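Local coordinates for hypothetical protein Atu1826 (PDB 2I3D) that is of unknown function but is probably an alpha/beta hydrolase, related in sequence to the S15 family of X-Pro dipeptidyl-peptidases, at residues M63-Q66 against I67-Q70; G132-I135 against G136-L140; D177-K180 against V181-E184; L229-L233 against N234-V238. One frame throughout, in Å; residues are numbered along the deposited sequence.

Interaction 1: M63-Q66 against I67-Q70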
# COMPACT_ATOMS: atom_id res chain seq x y z
N MSE B 63 3.06 2.02 8.23
CA MSE B 63 1.89 1.62 9.01
C MSE B 63 0.57 1.87 8.28
O MSE B 63 -0.47 1.41 8.75
CB MSE B 63 1.86 2.34 10.36
CG MSE B 63 1.52 3.84 10.22
SE MSE B 63 1.68 4.72 11.89
CE MSE B 63 1.14 6.47 11.28
N ASN B 64 0.60 2.65 7.21
CA ASN B 64 -0.67 2.85 6.49
C ASN B 64 -0.84 2.09 5.19
O ASN B 64 -1.83 2.31 4.50
CB ASN B 64 -0.94 4.32 6.29
CG ASN B 64 -1.14 5.05 7.62
OD1 ASN B 64 -0.48 6.03 7.84
ND2 ASN B 64 -1.98 4.51 8.53
N ASN B 65 0.12 1.20 4.88
CA ASN B 65 -0.06 0.19 3.84
C ASN B 65 -1.45 -0.48 4.02
O ASN B 65 -1.89 -0.73 5.14
CB ASN B 65 1.15 -0.78 3.90
CG ASN B 65 0.93 -2.10 3.16
OD1 ASN B 65 0.32 -3.02 3.67
ND2 ASN B 65 1.55 -2.22 1.98
N GLN B 66 -2.16 -0.75 2.91
CA GLN B 66 -3.56 -1.23 3.04
C GLN B 66 -3.66 -2.54 3.83
O GLN B 66 -4.56 -2.70 4.63
CB GLN B 66 -4.25 -1.39 1.68
CG GLN B 66 -4.23 -0.10 0.81
CD GLN B 66 -4.73 1.19 1.54
OE1 GLN B 66 -5.45 1.13 2.56
NE2 GLN B 66 -4.38 2.34 1.01
N ILE B 67 -2.75 -3.45 3.56
CA ILE B 67 -2.77 -4.76 4.27
C ILE B 67 -2.52 -4.55 5.78
O ILE B 67 -3.21 -5.12 6.62
CB ILE B 67 -1.76 -5.75 3.65
CG1 ILE B 67 -2.24 -6.16 2.24
CG2 ILE B 67 -1.55 -6.97 4.56
CD1 ILE B 67 -1.19 -6.96 1.49
N VAL B 68 -1.55 -3.68 6.10
CA VAL B 68 -1.29 -3.33 7.50
C VAL B 68 -2.54 -2.71 8.18
O VAL B 68 -2.96 -3.12 9.29
CB VAL B 68 -0.06 -2.42 7.62
CG1 VAL B 68 0.10 -2.01 9.10
CG2 VAL B 68 1.24 -3.14 7.07
N TYR B 69 -3.14 -1.73 7.50
CA TYR B 69 -4.39 -1.11 7.98
C TYR B 69 -5.51 -2.13 8.17
O TYR B 69 -6.14 -2.17 9.22
CB TYR B 69 -4.85 0.03 7.04
CG TYR B 69 -6.14 0.58 7.55
CD1 TYR B 69 -6.15 1.44 8.65
CD2 TYR B 69 -7.36 0.16 7.03
CE1 TYR B 69 -7.33 1.89 9.17
CE2 TYR B 69 -8.56 0.62 7.56
CZ TYR B 69 -8.52 1.49 8.62
OH TYR B 69 -9.67 1.97 9.19
N GLN B 70 -5.75 -2.97 7.15
CA GLN B 70 -6.79 -3.99 7.27
C GLN B 70 -6.53 -4.99 8.41
O GLN B 70 -7.47 -5.39 9.08
CB GLN B 70 -6.94 -4.73 5.96
CG GLN B 70 -7.53 -3.82 4.86
CD GLN B 70 -8.96 -3.49 5.11
OE1 GLN B 70 -9.76 -4.36 5.55
NE2 GLN B 70 -9.31 -2.22 4.90
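Asn65 reaches forward over the first turn of helix 66-77 and meets Val68 with its amide oxygen. In the conformer modelled here, Asn65 OD1 takes the backbone N-H of Val68 (OD1 to N 3.1 Å), in the carbonyl plane and on a lone pair, with 162° at the hydrogen. This is an N-cap: the side chain stands in for the backbone acceptor that a first-turn N-H lacks. With CG swung away from its own backbone N (chi1 164°), the amide lies against the start of the helix. The backbone carbonyl of Asn65 then opens the regular ladder, its O receiving Tyr69 N at 2.9 Å, and Gln66 O follows with Gln70 N at 2.8 Å.

The tight side is the one with Val68. Its two methyls have separate partners: CG2 packs against Asn65 OD1 at 3.5 Å, while CG1 sits 3.5 Å from O of Met63, a selenomethionine. The Asn65 and Val68 side chains cross at about a right angle. The other side is loose within the turn alone: Gln66 points its CB away and Tyr69 carries its ring outward, but the second subunit covers both. There, in the conformer modelled, Gln66 NE2 donates to Phe213 O and OE1 accepts from Asn215 ND2, both of that subunit.

Within its own chain the turn is boxed in: Asn65 and Ile67 lie on Tyr129 of strand 124-129, Ile67 and Gln70 touch helix 218-233, and Met63 rests on strand 33-40.

Interaction 2: G132-I135 against G136-L140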
# COMPACT_ATOMS: atom_id res chain seq x y z
N GLY B 132 7.87 -7.18 8.28
CA GLY B 132 7.13 -7.14 9.52
C GLY B 132 6.82 -8.52 10.11
O GLY B 132 6.75 -8.65 11.33
N ALA B 133 6.65 -9.55 9.25
CA ALA B 133 6.36 -10.90 9.77
C ALA B 133 7.64 -11.45 10.41
O ALA B 133 7.58 -12.24 11.38
CB ALA B 133 5.92 -11.82 8.63
N TRP B 134 8.80 -11.13 9.83
CA TRP B 134 10.07 -11.58 10.44
C TRP B 134 10.30 -10.93 11.80
O TRP B 134 10.63 -11.61 12.82
CB TRP B 134 11.22 -11.30 9.45
CG TRP B 134 12.59 -11.71 9.91
CD1 TRP B 134 13.02 -12.97 10.23
CD2 TRP B 134 13.71 -10.83 10.06
NE1 TRP B 134 14.37 -12.92 10.62
CE2 TRP B 134 14.81 -11.63 10.50
CE3 TRP B 134 13.88 -9.43 9.93
CZ2 TRP B 134 16.08 -11.07 10.75
CZ3 TRP B 134 15.11 -8.89 10.15
CH2 TRP B 134 16.21 -9.69 10.56
N ILE B 135 10.17 -9.58 11.85
CA ILE B 135 10.20 -8.93 13.17
C ILE B 135 9.13 -9.50 14.13
O ILE B 135 9.41 -9.77 15.32
CB ILE B 135 10.06 -7.40 13.04
CG1 ILE B 135 11.12 -6.83 12.07
CG2 ILE B 135 10.10 -6.74 14.47
CD1 ILE B 135 12.58 -6.95 12.60
N GLY B 136 7.91 -9.73 13.62
CA GLY B 136 6.85 -10.24 14.47
C GLY B 136 7.17 -11.59 15.09
O GLY B 136 6.90 -11.84 16.28
N MSE B 137 7.74 -12.48 14.29
CA MSE B 137 8.05 -13.82 14.81
C MSE B 137 9.22 -13.76 15.81
O MSE B 137 9.28 -14.58 16.74
CB MSE B 137 8.21 -14.86 13.70
CG MSE B 137 6.91 -15.03 12.89
SE MSE B 137 6.83 -16.58 11.74
CE MSE B 137 6.29 -17.89 13.11
N GLN B 138 10.13 -12.79 15.62
CA GLN B 138 11.20 -12.60 16.59
C GLN B 138 10.58 -12.09 17.91
O GLN B 138 10.98 -12.50 19.02
CB GLN B 138 12.23 -11.61 16.07
CG GLN B 138 13.07 -12.18 14.92
CD GLN B 138 14.08 -11.15 14.42
OE1 GLN B 138 15.06 -10.83 15.13
NE2 GLN B 138 13.81 -10.58 13.24
N LEU B 139 9.60 -11.20 17.81
CA LEU B 139 8.99 -10.67 19.05
C LEU B 139 8.24 -11.81 19.77
O LEU B 139 8.33 -11.96 21.00
CB LEU B 139 8.05 -9.52 18.72
CG LEU B 139 7.40 -8.82 19.92
CD1 LEU B 139 8.47 -8.06 20.73
CD2 LEU B 139 6.30 -7.88 19.43
N LEU B 140 7.53 -12.63 18.99
CA LEU B 140 6.84 -13.81 19.49
C LEU B 140 7.78 -14.70 20.30
O LEU B 140 7.47 -15.12 21.42
CB LEU B 140 6.32 -14.60 18.28
CG LEU B 140 5.76 -16.02 18.51
CD1 LEU B 140 4.43 -15.90 19.20
CD2 LEU B 140 5.60 -16.78 17.22
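Gln138 reaches back along helix 131-142 and sets its amide nitrogen over the indole of Trp134, one turn earlier. Gln138 NE2 stands 3.0 Å above the ring plane and over its centre, nearest to Trp134 CE2 at 3.1 Å, with ring and amide planes 48° apart. The same NE2 of Gln138 has a weak hydrogen bond to Trp134 O at 3.4 Å. That carbonyl therefore serves two donors of one residue, since Gln138 N also binds Trp134 O, at 3.1 Å. With CG beside its own backbone N (chi1 -71°) and the chain straight beyond CG, the amide arrives over the ring.

The remaining backbone groups pair in helical order. Gly132 O accepts Gly136 N at 2.8 Å, Ala133 O takes Met137 N at 2.9 Å, and Ile135 O takes Leu139 N at 2.9 Å. The indole N-H is satisfied beyond the turn, by the carbonyl of Asp160, and Tyr159 stacks on the Trp134 ring.

Gly132 belongs to a GxSxG sequence consistent with a nucleophile elbow. The helix links strands 124-129 and 146-152 in a beta-alpha-beta unit: Met137, a selenomethionine, and Leu140 pack on strand 146-152, while Ile135, Gln138 and Leu139 face helix 101-117.

Interaction 3: D177-K180 against V181-E184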
# COMPACT_ATOMS: atom_id res chain seq x y z
N ASP B 177 0.93 -17.86 -4.45
CA ASP B 177 1.69 -18.77 -5.31
C ASP B 177 2.29 -18.05 -6.52
O ASP B 177 2.97 -18.67 -7.35
CB ASP B 177 0.87 -20.01 -5.74
CG ASP B 177 -0.30 -19.67 -6.64
OD1 ASP B 177 -0.39 -18.52 -7.15
OD2 ASP B 177 -1.13 -20.59 -6.88
N ALA B 178 2.06 -16.74 -6.62
CA ALA B 178 2.67 -15.92 -7.69
C ALA B 178 3.72 -14.94 -7.13
O ALA B 178 4.16 -13.98 -7.79
CB ALA B 178 1.57 -15.16 -8.44
N ASP B 179 4.12 -15.18 -5.87
CA ASP B 179 5.09 -14.35 -5.15
C ASP B 179 6.51 -14.63 -5.69
O ASP B 179 7.02 -15.75 -5.55
CB ASP B 179 4.98 -14.64 -3.64
CG ASP B 179 5.79 -13.71 -2.80
OD1 ASP B 179 6.80 -13.14 -3.26
OD2 ASP B 179 5.42 -13.54 -1.62
N LYS B 180 7.12 -13.62 -6.33
CA LYS B 180 8.49 -13.80 -6.85
C LYS B 180 9.56 -13.29 -5.88
O LYS B 180 10.77 -13.55 -6.08
CB LYS B 180 8.63 -13.11 -8.23
CG LYS B 180 7.82 -13.87 -9.29
CD LYS B 180 8.01 -13.30 -10.68
CE LYS B 180 6.99 -13.93 -11.65
NZ LYS B 180 7.19 -15.41 -11.85
N VAL B 181 9.11 -12.53 -4.88
CA VAL B 181 9.97 -12.03 -3.78
C VAL B 181 10.36 -13.17 -2.82
O VAL B 181 11.54 -13.37 -2.48
CB VAL B 181 9.31 -10.88 -3.00
CG1 VAL B 181 10.16 -10.52 -1.78
CG2 VAL B 181 9.12 -9.61 -3.90
N ALA B 182 9.33 -13.91 -2.38
CA ALA B 182 9.49 -15.06 -1.48
C ALA B 182 8.69 -16.22 -2.07
O ALA B 182 7.49 -16.36 -1.78
CB ALA B 182 8.96 -14.68 -0.09
N PRO B 183 9.30 -16.99 -3.00
CA PRO B 183 8.59 -18.08 -3.68
C PRO B 183 7.99 -19.15 -2.76
O PRO B 183 8.43 -19.33 -1.64
CB PRO B 183 9.68 -18.68 -4.57
CG PRO B 183 10.57 -17.44 -4.89
CD PRO B 183 10.67 -16.79 -3.55
N GLU B 184 7.00 -19.85 -3.29
CA GLU B 184 6.28 -20.88 -2.55
C GLU B 184 7.24 -21.89 -2.00
O GLU B 184 7.05 -22.36 -0.90
CB GLU B 184 5.39 -21.69 -3.50
CG GLU B 184 4.06 -21.18 -3.80
CD GLU B 184 3.24 -22.30 -4.45
OE1 GLU B 184 3.31 -22.42 -5.67
OE2 GLU B 184 2.60 -23.09 -3.74
O HOH W 1 5.73 -18.32 -5.52
O HOH W 2 4.48 -20.85 -7.18
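Asp179 grips, through a single carboxylate oxygen, the backbone of the two residues that close its own turn, Val181 and Ala182. Asp179 OD1 accepts Ala182 N at 2.8 Å, almost straight at 177°, the donor standing 55° out of the carboxylate plane; Val181 N adds a weak bond to Asp179 OD1 at 2.9 Å. Because CG lies opposite the backbone N (chi1 -172°), the carboxylate swings forward over the two amides. Behind it the chain doubles back, and Pro183 CA makes a CH...O contact of 3.4 Å with Asp179 O.

Farther out, Glu184 runs alongside Asp177, its OE1 at 3.4 Å from Asp177 CB. Water fills in the polar links: one molecule accepts from Glu184 N at 3.0 Å and lies 2.9 Å from Asp179 O, and another lies between Asp177 O and Glu184 OE1. Asp177 itself is tied by OD1 to Gly209 N.

The other oxygen of Asp179, OD2, accepts from His212 ND1. With one oxygen fixed by the turn and the other on the histidine, Asp179 is placed as the acid of a probable Ser-His-Asp triad with Ser130, in the loop after strand 171-176, as in alpha/beta hydrolases.

Interaction 4: L229-L233 against N234-V238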
# COMPACT_ATOMS: atom_id res chain seq x y z
N LEU B 229 -8.85 -15.83 12.62
CA LEU B 229 -8.95 -15.23 13.95
C LEU B 229 -10.28 -15.65 14.60
O LEU B 229 -10.32 -15.97 15.79
CB LEU B 229 -8.84 -13.70 13.83
CG LEU B 229 -8.95 -12.95 15.16
CD1 LEU B 229 -7.82 -13.38 16.06
CD2 LEU B 229 -8.88 -11.43 14.86
N ASP B 230 -11.34 -15.68 13.81
CA ASP B 230 -12.65 -16.10 14.31
C ASP B 230 -12.63 -17.53 14.82
O ASP B 230 -13.15 -17.82 15.92
CB ASP B 230 -13.73 -15.88 13.25
CG ASP B 230 -14.14 -14.41 13.17
OD1 ASP B 230 -13.81 -13.62 14.12
OD2 ASP B 230 -14.77 -14.02 12.17
N ARG B 231 -12.00 -18.41 14.04
CA ARG B 231 -11.87 -19.79 14.51
C ARG B 231 -11.02 -19.88 15.79
O ARG B 231 -11.40 -20.57 16.76
CB ARG B 231 -11.36 -20.70 13.40
CG ARG B 231 -12.47 -20.93 12.36
CD ARG B 231 -11.99 -21.77 11.16
NE ARG B 231 -11.83 -23.19 11.48
CZ ARG B 231 -11.31 -24.06 10.63
NH1 ARG B 231 -10.94 -23.66 9.37
NH2 ARG B 231 -11.22 -25.35 10.99
N ARG B 232 -9.91 -19.15 15.83
CA ARG B 232 -9.04 -19.18 17.03
C ARG B 232 -9.82 -18.62 18.22
O ARG B 232 -9.71 -19.18 19.31
CB ARG B 232 -7.75 -18.38 16.77
CG ARG B 232 -6.72 -19.10 15.87
CD ARG B 232 -5.97 -20.19 16.63
NE ARG B 232 -5.37 -19.73 17.91
CZ ARG B 232 -4.11 -19.27 18.04
NH1 ARG B 232 -3.31 -19.12 16.99
NH2 ARG B 232 -3.67 -18.91 19.24
N LEU B 233 -10.58 -17.53 18.04
CA LEU B 233 -11.36 -17.01 19.19
C LEU B 233 -12.44 -17.98 19.66
O LEU B 233 -12.92 -17.87 20.81
CB LEU B 233 -11.97 -15.67 18.82
CG LEU B 233 -10.89 -14.59 18.62
CD1 LEU B 233 -11.52 -13.32 18.06
CD2 LEU B 233 -10.11 -14.32 19.93
N ASN B 234 -12.81 -18.90 18.79
CA ASN B 234 -13.79 -19.99 19.09
C ASN B 234 -13.12 -21.20 19.75
O ASN B 234 -13.77 -22.21 20.03
CB ASN B 234 -14.55 -20.41 17.81
CG ASN B 234 -15.77 -21.29 18.15
OD1 ASN B 234 -16.52 -21.00 19.10
ND2 ASN B 234 -15.97 -22.38 17.40
N GLY B 235 -11.82 -21.07 20.01
CA GLY B 235 -10.99 -22.17 20.62
C GLY B 235 -10.59 -23.28 19.62
O GLY B 235 -10.19 -24.39 20.03
N GLU B 236 -10.68 -23.00 18.33
CA GLU B 236 -10.18 -23.96 17.32
C GLU B 236 -8.71 -23.72 16.91
O GLU B 236 -8.09 -22.70 17.26
CB GLU B 236 -11.01 -23.82 16.03
CG GLU B 236 -12.52 -24.13 16.24
CD GLU B 236 -13.34 -23.75 15.04
OE1 GLU B 236 -12.99 -24.19 13.92
OE2 GLU B 236 -14.33 -23.02 15.21
N LEU B 237 -8.19 -24.65 16.10
CA LEU B 237 -6.90 -24.47 15.41
C LEU B 237 -5.70 -24.31 16.37
O LEU B 237 -4.71 -23.64 16.05
CB LEU B 237 -7.00 -23.32 14.40
CG LEU B 237 -8.10 -23.52 13.36
CD1 LEU B 237 -8.03 -22.34 12.41
CD2 LEU B 237 -7.90 -24.86 12.58
N VAL B 238 -5.83 -24.87 17.57
CA VAL B 238 -4.74 -25.05 18.47
C VAL B 238 -4.88 -26.49 19.02
O VAL B 238 -6.01 -26.97 19.23
CB VAL B 238 -4.84 -24.06 19.61
CG1 VAL B 238 -3.82 -24.33 20.71
CG2 VAL B 238 -4.64 -22.66 19.11
O HOH W 3 -11.64 -26.49 13.62
O HOH W 4 -7.71 -21.10 19.52
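Arg231 spreads its guanidinium beneath Leu237, whose CD2 lies 3.7 Å above the plane, offset toward the rim. At the edge of the same group Glu236 completes a salt bridge: Arg231 NE donates to Glu236 OE1 at 2.9 Å, nearly straight at 170° and in the guanidinium plane. The two planes are 51° apart, and NE meets OE1 from above the carboxylate plane. A water joins Arg231 NH2 to OE1 as well, while Glu236 OE2 receives Asn234 ND2 at 2.8 Å on its anti lone pair.

These side chains clamp the end of helix 218-233. Glu236 N binds back to Arg231 O at 3.0 Å and Gly235 N to Arg232 O at 2.9 Å; with the positive phi of Gly235 (77°) this is a Schellman motif.

Arg232 takes the other course. Bends at chi2 and chi3 curl its chain round so that CD passes Glu236 O and the guanidinium comes under Val238, whose CG2 lies over one face, 3.2 Å from Arg232 NE. A water bridges Arg232 O, Arg232 NE and Glu236 O. Beyond the turn, NH1 reaches Tyr228 OH and NH2 the carbonyl of Glu147, while Asp230 pairs with Arg78.

Chemically, the carboxylate of Glu236 is gripped by an arginine, an amide and a water, which should hold it charged; the surface Arg231-Glu236 pair fastens the departing chain back onto the last helical turn.

How the interactions relate
From the N terminus the four contacts follow in series, none enclosing or crossing another, and each closes only a local turn. Interaction 1 starts helix 66-77 after strand 49-53. Interaction 2 lies within helix 131-142, directly after strand 124-129, about 17 Å from interaction 1 between centres. Interaction 3 turns the chain from strand 171-176 into helix 184-195, and interaction 4 ends helix 218-233. Interaction 3 holds the probable acid of the triad, Asp179, and interaction 2 begins just past Ser130 with Gly132 of the putative elbow. Interactions 3 and 4 stand farthest apart, about 28 Å between centres, while helix 218-233 packs against residues of interaction 1.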